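Local coordinates for protein aminopentol aminotransferase (Sphingopyxis macrogoltabida, PDB 6HBS) that transfers the amino group of aminopentol (hydrolysed fumonisin B1) to an alpha-keto acid, preferably pyruvate, with pyridoxal 5'-phosphate as cofactor, at residues A42-I47 / N65-R70; V127-H132 / A278-I282; E203-L207 / K337-P341. All blocks are in the same frame, centred on the assembly; numbering follows the deposited sequence.

Contact 1: A42-I47 / N65-R70; sequences ALGARI and NLLGYR
Strands 39-43 and 46-49 are joined by a type II' turn from L43 to R46, closed by L43 N to R46 O and R46 N to L43 O, each 2.9 Å. G44 takes the first corner at phi 64°, psi -116°, so its amide and carbonyl face segment 65-70. G44 N donates to Y69 O (3.1 Å), and G44 O accepts from both Y69 N (2.9 Å) and N65 ND2 (3.2 Å). This makes G44 and Y69 a single antiparallel hydrogen-bonded bridge, by which the beta hairpin holds the loop before helix 72-82. At phi 111°, psi 137° a CB on G68 would jam against the preceding carbonyl O; the glycine CA makes a CA-H...O contact with G44 O (3.3 Å). A42 CB lies over one face of the Y69 ring (chi1 m), 3.6 Å from its centroid (CH-pi); I47 CG2 is 3.7 Å from Y69 CE2. Y69 OH bonds D57 and, weakly, T89 of the second subunit. A water 2.7 Å from A42 O accepts from R70 NH1 (2.9 Å).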
loop_
_atom_site.group_PDB
_atom_site.type_symbol
_atom_site.label_atom_id
_atom_site.label_comp_id
_atom_site.label_asym_id
_atom_site.label_seq_id
_atom_site.Cartn_x
_atom_site.Cartn_y
_atom_site.Cartn_z
ATOM N N ALA A 42 8.351 -11.275 17.858
ATOM C CA ALA A 42 7.334 -10.604 18.644
ATOM C C ALA A 42 6.297 -11.619 19.074
ATOM O O ALA A 42 6.040 -12.591 18.343
ATOM C CB ALA A 42 6.698 -9.470 17.853
ATOM N N LEU A 43 5.662 -11.358 20.236
ATOM C CA LEU A 43 4.623 -12.195 20.771
ATOM C C LEU A 43 3.881 -11.470 21.899
ATOM O O LEU A 43 4.500 -10.922 22.831
ATOM C CB LEU A 43 5.242 -13.495 21.306
ATOM C CG LEU A 43 4.246 -14.515 21.868
ATOM C CD1 LEU A 43 3.393 -15.089 20.747
ATOM C CD2 LEU A 43 4.954 -15.645 22.643
ATOM N N GLY A 44 2.554 -11.503 21.832
ATOM C CA GLY A 44 1.724 -10.888 22.853
ATOM C C GLY A 44 1.942 -9.391 22.875
ATOM O O GLY A 44 1.638 -8.734 21.886
ATOM N N ALA A 45 2.479 -8.861 23.992
ATOM C CA ALA A 45 2.777 -7.446 24.135
ATOM C C ALA A 45 4.290 -7.210 24.146
ATOM O O ALA A 45 4.733 -6.168 24.583
ATOM C CB ALA A 45 2.143 -6.902 25.398
ATOM N N ARG A 46 5.069 -8.165 23.633
ATOM C CA ARG A 46 6.494 -8.076 23.674
ATOM C C ARG A 46 7.106 -8.122 22.268
ATOM O O ARG A 46 6.639 -8.844 21.402
ATOM C CB ARG A 46 7.070 -9.231 24.512
ATOM C CG ARG A 46 6.965 -9.001 26.013
ATOM C CD ARG A 46 7.479 -10.175 26.848
ATOM N NE ARG A 46 7.567 -9.829 28.272
ATOM C CZ ARG A 46 6.513 -9.559 29.045
ATOM N NH1 ARG A 46 5.286 -9.674 28.564
ATOM N NH2 ARG A 46 6.698 -9.130 30.284
ATOM N N ILE A 47 8.238 -7.443 22.126
ATOM C CA ILE A 47 9.136 -7.547 20.979
ATOM C C ILE A 47 10.519 -7.897 21.510
ATOM O O ILE A 47 10.844 -7.543 22.644
ATOM C CB ILE A 47 9.194 -6.237 20.172
ATOM C CG1 ILE A 47 9.694 -5.065 21.025
ATOM C CG2 ILE A 47 7.857 -5.960 19.541
ATOM C CD1 ILE A 47 9.498 -3.681 20.387
ATOM N N ASN A 65 -0.766 -3.621 16.345
ATOM C CA ASN A 65 -0.921 -4.696 17.321
ATOM C C ASN A 65 -2.028 -4.320 18.322
ATOM O O ASN A 65 -1.746 -3.788 19.396
ATOM C CB ASN A 65 0.389 -5.041 18.027
ATOM C CG ASN A 65 0.196 -6.189 19.005
ATOM O OD1 ASN A 65 -0.623 -7.084 18.739
ATOM N ND2 ASN A 65 0.946 -6.166 20.101
ATOM N N LEU A 66 -3.271 -4.665 17.979
ATOM C CA LEU A 66 -4.441 -4.378 18.823
ATOM C C LEU A 66 -4.637 -5.506 19.837
ATOM O O LEU A 66 -5.019 -5.242 20.969
ATOM C CB LEU A 66 -5.690 -4.236 17.953
ATOM C CG LEU A 66 -6.993 -3.870 18.678
ATOM C CD1 LEU A 66 -6.959 -2.438 19.231
ATOM C CD2 LEU A 66 -8.178 -4.020 17.757
ATOM N N LEU A 67 -4.434 -6.761 19.414
ATOM C CA LEU A 67 -4.922 -7.916 20.200
ATOM C C LEU A 67 -3.777 -8.818 20.656
ATOM O O LEU A 67 -4.023 -9.848 21.320
ATOM C CB LEU A 67 -5.917 -8.694 19.333
ATOM C CG LEU A 67 -7.190 -7.933 18.979
ATOM C CD1 LEU A 67 -8.099 -8.750 18.071
ATOM C CD2 LEU A 67 -7.940 -7.516 20.237
ATOM N N GLY A 68 -2.536 -8.445 20.319
ATOM C CA GLY A 68 -1.369 -9.260 20.609
ATOM C C GLY A 68 -0.715 -9.845 19.379
ATOM O O GLY A 68 -1.386 -10.331 18.438
ATOM N N TYR A 69 0.610 -9.781 19.368
ATOM C CA TYR A 69 1.354 -10.340 18.274
ATOM C C TYR A 69 1.140 -11.850 18.196
ATOM O O TYR A 69 1.308 -12.553 19.206
ATOM C CB TYR A 69 2.838 -10.064 18.451
ATOM C CG TYR A 69 3.283 -8.627 18.352
ATOM C CD1 TYR A 69 3.297 -7.944 17.144
ATOM C CD2 TYR A 69 3.771 -7.963 19.470
ATOM C CE1 TYR A 69 3.812 -6.657 17.048
ATOM C CE2 TYR A 69 4.281 -6.683 19.389
ATOM C CZ TYR A 69 4.311 -6.021 18.167
ATOM O OH TYR A 69 4.829 -4.752 18.102
ATOM N N ARG A 70 0.799 -12.325 16.985
ATOM C CA ARG A 70 0.596 -13.749 16.668
ATOM C C ARG A 70 -0.584 -14.285 17.467
ATOM O O ARG A 70 -0.553 -15.429 17.923
ATOM C CB ARG A 70 1.848 -14.600 16.921
ATOM C CG ARG A 70 3.025 -14.266 16.017
ATOM C CD ARG A 70 4.261 -15.072 16.360
ATOM N NE ARG A 70 3.954 -16.496 16.250
ATOM C CZ ARG A 70 4.369 -17.454 17.077
ATOM N NH1 ARG A 70 5.181 -17.180 18.081
ATOM N NH2 ARG A 70 3.994 -18.701 16.867
HETATM O O HOH W 1 7.125 -15.013 18.077
#

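Contact 2: V127-H132 / A278-I282; sequences VLARAH and AARDI
L128 spreads its side chain over the two alanines of the facing helix: CD2 lies 3.8 Å from A278 CB and CD1 3.7 Å from A279 CB, with chi1 and chi2 both t. Segment 127-132 is regular alpha helix, marked by A131 N to V127 O (2.9 Å) and H132 N to L128 O (2.8 Å). Segment 278-282 is the last turn of helix 276-281; I282 is the first residue to leave helical angles (psi 160°), although I282 N still reaches A278 O at 3.2 Å. The backbones come closest at H132 and A278, with CA atoms 5.0 Å apart. Such an approach is possible because A278 points only a methyl at its partner: its CB is 3.7 Å from L128 O, 3.7 Å from H132 CB and 4.2 Å from A131 CB. I282, chi1 p and chi2 t, fills the other end. Its CG2 touches V127 CG1 at 3.6 Å and A131 CB at 3.8 Å, and its CD1 lies 4.0 Å from L128 CB. The side chains thus meet through apolar groups, small residues allowing close helix-helix packing, and the polar link is a water 2.8 Å from H132 ND1 that accepts from A278 N at 3.0 Å. Away from the cofactor, the pair lies beside the seven-stranded sheet of the PLP-binding domain: L128 and A279 both rest on W111 of strand 111-115, L128 and H132 on L226 of strand 226-230, while A157 and P19 of the second subunit pack on V127 and A279.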
loop_
_atom_site.group_PDB
_atom_site.type_symbol
_atom_site.label_atom_id
_atom_site.label_comp_id
_atom_site.label_asym_id
_atom_site.label_seq_id
_atom_site.Cartn_x
_atom_site.Cartn_y
_atom_site.Cartn_z
ATOM N N VAL A 127 -9.994 12.510 -3.273
ATOM C CA VAL A 127 -10.418 12.460 -4.661
ATOM C C VAL A 127 -11.941 12.266 -4.756
ATOM O O VAL A 127 -12.608 12.986 -5.522
ATOM C CB VAL A 127 -9.623 11.399 -5.440
ATOM C CG1 VAL A 127 -10.164 11.218 -6.852
ATOM C CG2 VAL A 127 -8.153 11.745 -5.486
ATOM N N LEU A 128 -12.503 11.335 -3.975
ATOM C CA LEU A 128 -13.945 11.124 -3.897
ATOM C C LEU A 128 -14.661 12.456 -3.619
ATOM O O LEU A 128 -15.636 12.768 -4.288
ATOM C CB LEU A 128 -14.267 10.100 -2.810
ATOM C CG LEU A 128 -15.657 9.471 -2.826
ATOM C CD1 LEU A 128 -15.638 8.158 -2.037
ATOM C CD2 LEU A 128 -16.721 10.369 -2.214
ATOM N N ALA A 129 -14.203 13.198 -2.602
ATOM C CA ALA A 129 -14.894 14.420 -2.174
ATOM C C ALA A 129 -14.911 15.469 -3.299
ATOM O O ALA A 129 -15.943 16.125 -3.494
ATOM C CB ALA A 129 -14.290 14.959 -0.906
ATOM N N ARG A 130 -13.809 15.596 -4.044
ATOM C CA ARG A 130 -13.720 16.495 -5.163
ATOM C C ARG A 130 -14.677 16.040 -6.275
ATOM O O ARG A 130 -15.395 16.874 -6.822
ATOM C CB ARG A 130 -12.272 16.598 -5.641
ATOM C CG ARG A 130 -11.362 17.326 -4.671
ATOM C CD ARG A 130 -9.902 17.345 -5.086
ATOM N NE ARG A 130 -9.223 18.365 -4.292
ATOM C CZ ARG A 130 -7.919 18.416 -4.085
ATOM N NH1 ARG A 130 -7.129 17.472 -4.594
ATOM N NH2 ARG A 130 -7.415 19.417 -3.374
ATOM N N ALA A 131 -14.703 14.728 -6.597
ATOM C CA ALA A 131 -15.675 14.180 -7.564
ATOM C C ALA A 131 -17.124 14.448 -7.146
ATOM O O ALA A 131 -17.963 14.757 -8.006
ATOM C CB ALA A 131 -15.475 12.701 -7.776
ATOM N N HIS A 132 -17.417 14.274 -5.860
ATOM C CA HIS A 132 -18.753 14.345 -5.318
ATOM C C HIS A 132 -19.271 15.778 -5.421
ATOM O O HIS A 132 -20.423 15.988 -5.779
ATOM C CB HIS A 132 -18.782 13.895 -3.863
ATOM C CG HIS A 132 -20.110 14.034 -3.195
ATOM N ND1 HIS A 132 -21.093 13.085 -3.302
ATOM C CD2 HIS A 132 -20.614 15.001 -2.395
ATOM C CE1 HIS A 132 -22.149 13.466 -2.597
ATOM N NE2 HIS A 132 -21.882 14.650 -2.036
ATOM N N ALA A 278 -19.977 8.974 -6.339
ATOM C CA ALA A 278 -18.638 9.510 -6.548
ATOM C C ALA A 278 -17.580 8.411 -6.357
ATOM O O ALA A 278 -16.561 8.392 -7.016
ATOM C CB ALA A 278 -18.393 10.658 -5.602
ATOM N N ALA A 279 -17.822 7.527 -5.402
ATOM C CA ALA A 279 -16.947 6.394 -5.164
ATOM C C ALA A 279 -16.858 5.516 -6.416
ATOM O O ALA A 279 -15.805 4.924 -6.688
ATOM C CB ALA A 279 -17.458 5.590 -4.000
ATOM N N ARG A 280 -17.960 5.399 -7.156
ATOM C CA ARG A 280 -17.934 4.603 -8.416
ATOM C C ARG A 280 -17.238 5.340 -9.565
ATOM O O ARG A 280 -16.700 4.692 -10.471
ATOM C CB ARG A 280 -19.353 4.215 -8.815
ATOM C CG ARG A 280 -20.039 3.325 -7.794
ATOM C CD ARG A 280 -21.502 3.153 -8.134
ATOM N NE ARG A 280 -21.655 2.347 -9.330
ATOM C CZ ARG A 280 -22.822 2.102 -9.916
ATOM N NH1 ARG A 280 -23.911 2.709 -9.476
ATOM N NH2 ARG A 280 -22.886 1.284 -10.953
ATOM N N ASP A 281 -17.292 6.676 -9.566
ATOM C CA ASP A 281 -16.798 7.473 -10.685
ATOM C C ASP A 281 -15.280 7.574 -10.649
ATOM O O ASP A 281 -14.652 7.660 -11.677
ATOM C CB ASP A 281 -17.355 8.906 -10.703
ATOM C CG ASP A 281 -18.826 9.037 -11.077
ATOM O OD1 ASP A 281 -19.404 8.067 -11.617
ATOM O OD2 ASP A 281 -19.398 10.104 -10.790
ATOM N N ILE A 282 -14.695 7.631 -9.453
ATOM C CA ILE A 282 -13.234 7.765 -9.334
ATOM C C ILE A 282 -12.577 6.437 -9.718
ATOM O O ILE A 282 -13.213 5.407 -9.690
ATOM C CB ILE A 282 -12.804 8.211 -7.913
ATOM C CG1 ILE A 282 -13.181 7.172 -6.843
ATOM C CG2 ILE A 282 -13.341 9.595 -7.618
ATOM C CD1 ILE A 282 -12.695 7.512 -5.453
HETATM O O HOH W 2 -21.732 10.840 -4.771
#

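Contact 3: E203-L207 / K337-P341; sequences EDQAL and KQTGP
Charge pairing holds one end of this contact: D204 (chi1 m) and K337 form a salt bridge, OD2 to NZ 2.8 Å, with a weak second bond from NZ to D204 OD1 at 3.2 Å. Direct hydrogen bonds centre on T339, whose p rotamer presents OG1 to Q205 N at 2.9 Å, while T339 O accepts from Q205 NE2 at 3.2 Å; Q205 NE2 also donates to M344 O. Each has a side-chain atom at one end; residues 204-207 and 337-341 run 32° apart with no backbone-to-backbone bond between them. CA atoms come nearest at Q205 and G340 (4.8 Å). G340 adopts positive phi (69°), and a CB there would collide with Q205 NE2. One water lies 2.8 Å from D204 OD1, 2.8 Å from K337 O and 2.6 Å from T339 OG1. Apolar contact is slight: L207 CD2 reaches P341 CD at 4.1 Å. Q205 also packs on H199 of the cofactor pocket, its side chain about 10 Å from a bound PLP. At the surface, the contact joins two small sheets: the weakly bonded strand about 206-207 runs antiparallel to 197-198, and strand 336-339 pairs with 346-349, where F348 touches D204 and Q346 touches T339.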
loop_
_atom_site.group_PDB
_atom_site.type_symbol
_atom_site.label_atom_id
_atom_site.label_comp_id
_atom_site.label_asym_id
_atom_site.label_seq_id
_atom_site.Cartn_x
_atom_site.Cartn_y
_atom_site.Cartn_z
ATOM N N GLU A 203 3.964 17.019 20.464
ATOM C CA GLU A 203 2.898 17.892 20.889
ATOM C C GLU A 203 1.980 17.119 21.847
ATOM O O GLU A 203 1.719 15.915 21.643
ATOM C CB GLU A 203 2.174 18.418 19.642
ATOM C CG GLU A 203 1.000 19.330 19.947
ATOM C CD GLU A 203 0.200 19.750 18.712
ATOM O OE1 GLU A 203 -0.986 20.109 18.872
ATOM O OE2 GLU A 203 0.762 19.690 17.601
ATOM N N ASP A 204 1.488 17.820 22.880
ATOM C CA ASP A 204 0.515 17.279 23.817
ATOM C C ASP A 204 -0.737 16.912 23.030
ATOM O O ASP A 204 -1.100 17.579 22.040
ATOM C CB ASP A 204 0.186 18.243 24.969
ATOM C CG ASP A 204 1.365 18.536 25.903
ATOM O OD1 ASP A 204 2.112 17.607 26.261
ATOM O OD2 ASP A 204 1.551 19.712 26.258
ATOM N N GLN A 205 -1.347 15.800 23.438
ATOM C CA GLN A 205 -2.601 15.337 22.870
ATOM C C GLN A 205 -3.771 16.056 23.557
ATOM O O GLN A 205 -3.627 16.611 24.650
ATOM C CB GLN A 205 -2.709 13.816 22.978
ATOM C CG GLN A 205 -1.618 13.127 22.185
ATOM C CD GLN A 205 -1.865 11.652 21.970
ATOM O OE1 GLN A 205 -1.787 11.182 20.838
ATOM N NE2 GLN A 205 -2.125 10.917 23.054
ATOM N N ALA A 206 -4.919 16.055 22.878
ATOM C CA ALA A 206 -6.127 16.651 23.363
ATOM C C ALA A 206 -7.320 15.936 22.745
ATOM O O ALA A 206 -7.310 15.668 21.525
ATOM C CB ALA A 206 -6.128 18.117 23.005
ATOM N N LEU A 207 -8.340 15.671 23.568
ATOM C CA LEU A 207 -9.596 15.120 23.106
ATOM C C LEU A 207 -10.322 16.138 22.209
ATOM O O LEU A 207 -10.118 17.367 22.341
ATOM C CB LEU A 207 -10.464 14.766 24.311
ATOM C CG LEU A 207 -9.838 13.809 25.331
ATOM C CD1 LEU A 207 -10.843 13.457 26.408
ATOM C CD2 LEU A 207 -9.308 12.551 24.682
ATOM N N LYS A 337 3.297 15.306 31.786
ATOM C CA LYS A 337 2.062 15.609 31.073
ATOM C C LYS A 337 1.638 14.321 30.342
ATOM O O LYS A 337 2.205 13.980 29.304
ATOM C CB LYS A 337 2.272 16.751 30.071
ATOM C CG LYS A 337 2.741 18.071 30.671
ATOM C CD LYS A 337 2.941 19.184 29.637
ATOM C CE LYS A 337 4.092 18.936 28.674
ATOM N NZ LYS A 337 4.060 19.840 27.498
ATOM N N GLN A 338 0.692 13.593 30.932
ATOM C CA GLN A 338 0.135 12.399 30.306
ATOM C C GLN A 338 -1.173 12.828 29.660
ATOM O O GLN A 338 -2.089 13.160 30.362
ATOM C CB GLN A 338 -0.119 11.305 31.335
ATOM C CG GLN A 338 1.122 10.945 32.138
ATOM C CD GLN A 338 0.873 9.690 32.931
ATOM O OE1 GLN A 338 0.801 8.586 32.380
ATOM N NE2 GLN A 338 0.666 9.865 34.233
ATOM N N THR A 339 -1.212 12.851 28.322
ATOM C CA THR A 339 -2.311 13.465 27.591
ATOM C C THR A 339 -2.906 12.482 26.586
ATOM O O THR A 339 -2.279 11.504 26.194
ATOM C CB THR A 339 -1.856 14.763 26.909
ATOM O OG1 THR A 339 -0.788 14.508 25.993
ATOM C CG2 THR A 339 -1.415 15.791 27.935
ATOM N N GLY A 340 -4.124 12.808 26.170
ATOM C CA GLY A 340 -4.970 11.969 25.383
ATOM C C GLY A 340 -5.462 10.765 26.174
ATOM O O GLY A 340 -5.178 10.599 27.356
ATOM N N PRO A 341 -6.197 9.858 25.514
ATOM C CA PRO A 341 -6.749 8.689 26.186
ATOM C C PRO A 341 -5.610 7.845 26.777
ATOM O O PRO A 341 -4.561 7.706 26.157
ATOM C CB PRO A 341 -7.466 7.919 25.062
ATOM C CG PRO A 341 -7.552 8.897 23.923
ATOM C CD PRO A 341 -6.359 9.815 24.055
HETATM O O HOH W 3 1.647 14.902 26.708
#

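Contact 2 is the buried one, contact 1 is partly buried and contact 3 lies at the surface; the chemistry follows that order. Helix packing in contact 2 relies on methyl groups, contact 1 combines backbone pairing with an aromatic ring, and contact 3 depends on charge and side-chain hydrogen bonds. Each has a bridging water. No helix or strand is shared among them, and their nearest atoms stay at least about 12 Å apart. Contacts 1 and 2, on opposite sides of the chain's centre, both touch the second subunit, whereas contact 3 meets no other chain. Along the sequence contact 1 closes first, while the segments of contacts 2 and 3 alternate.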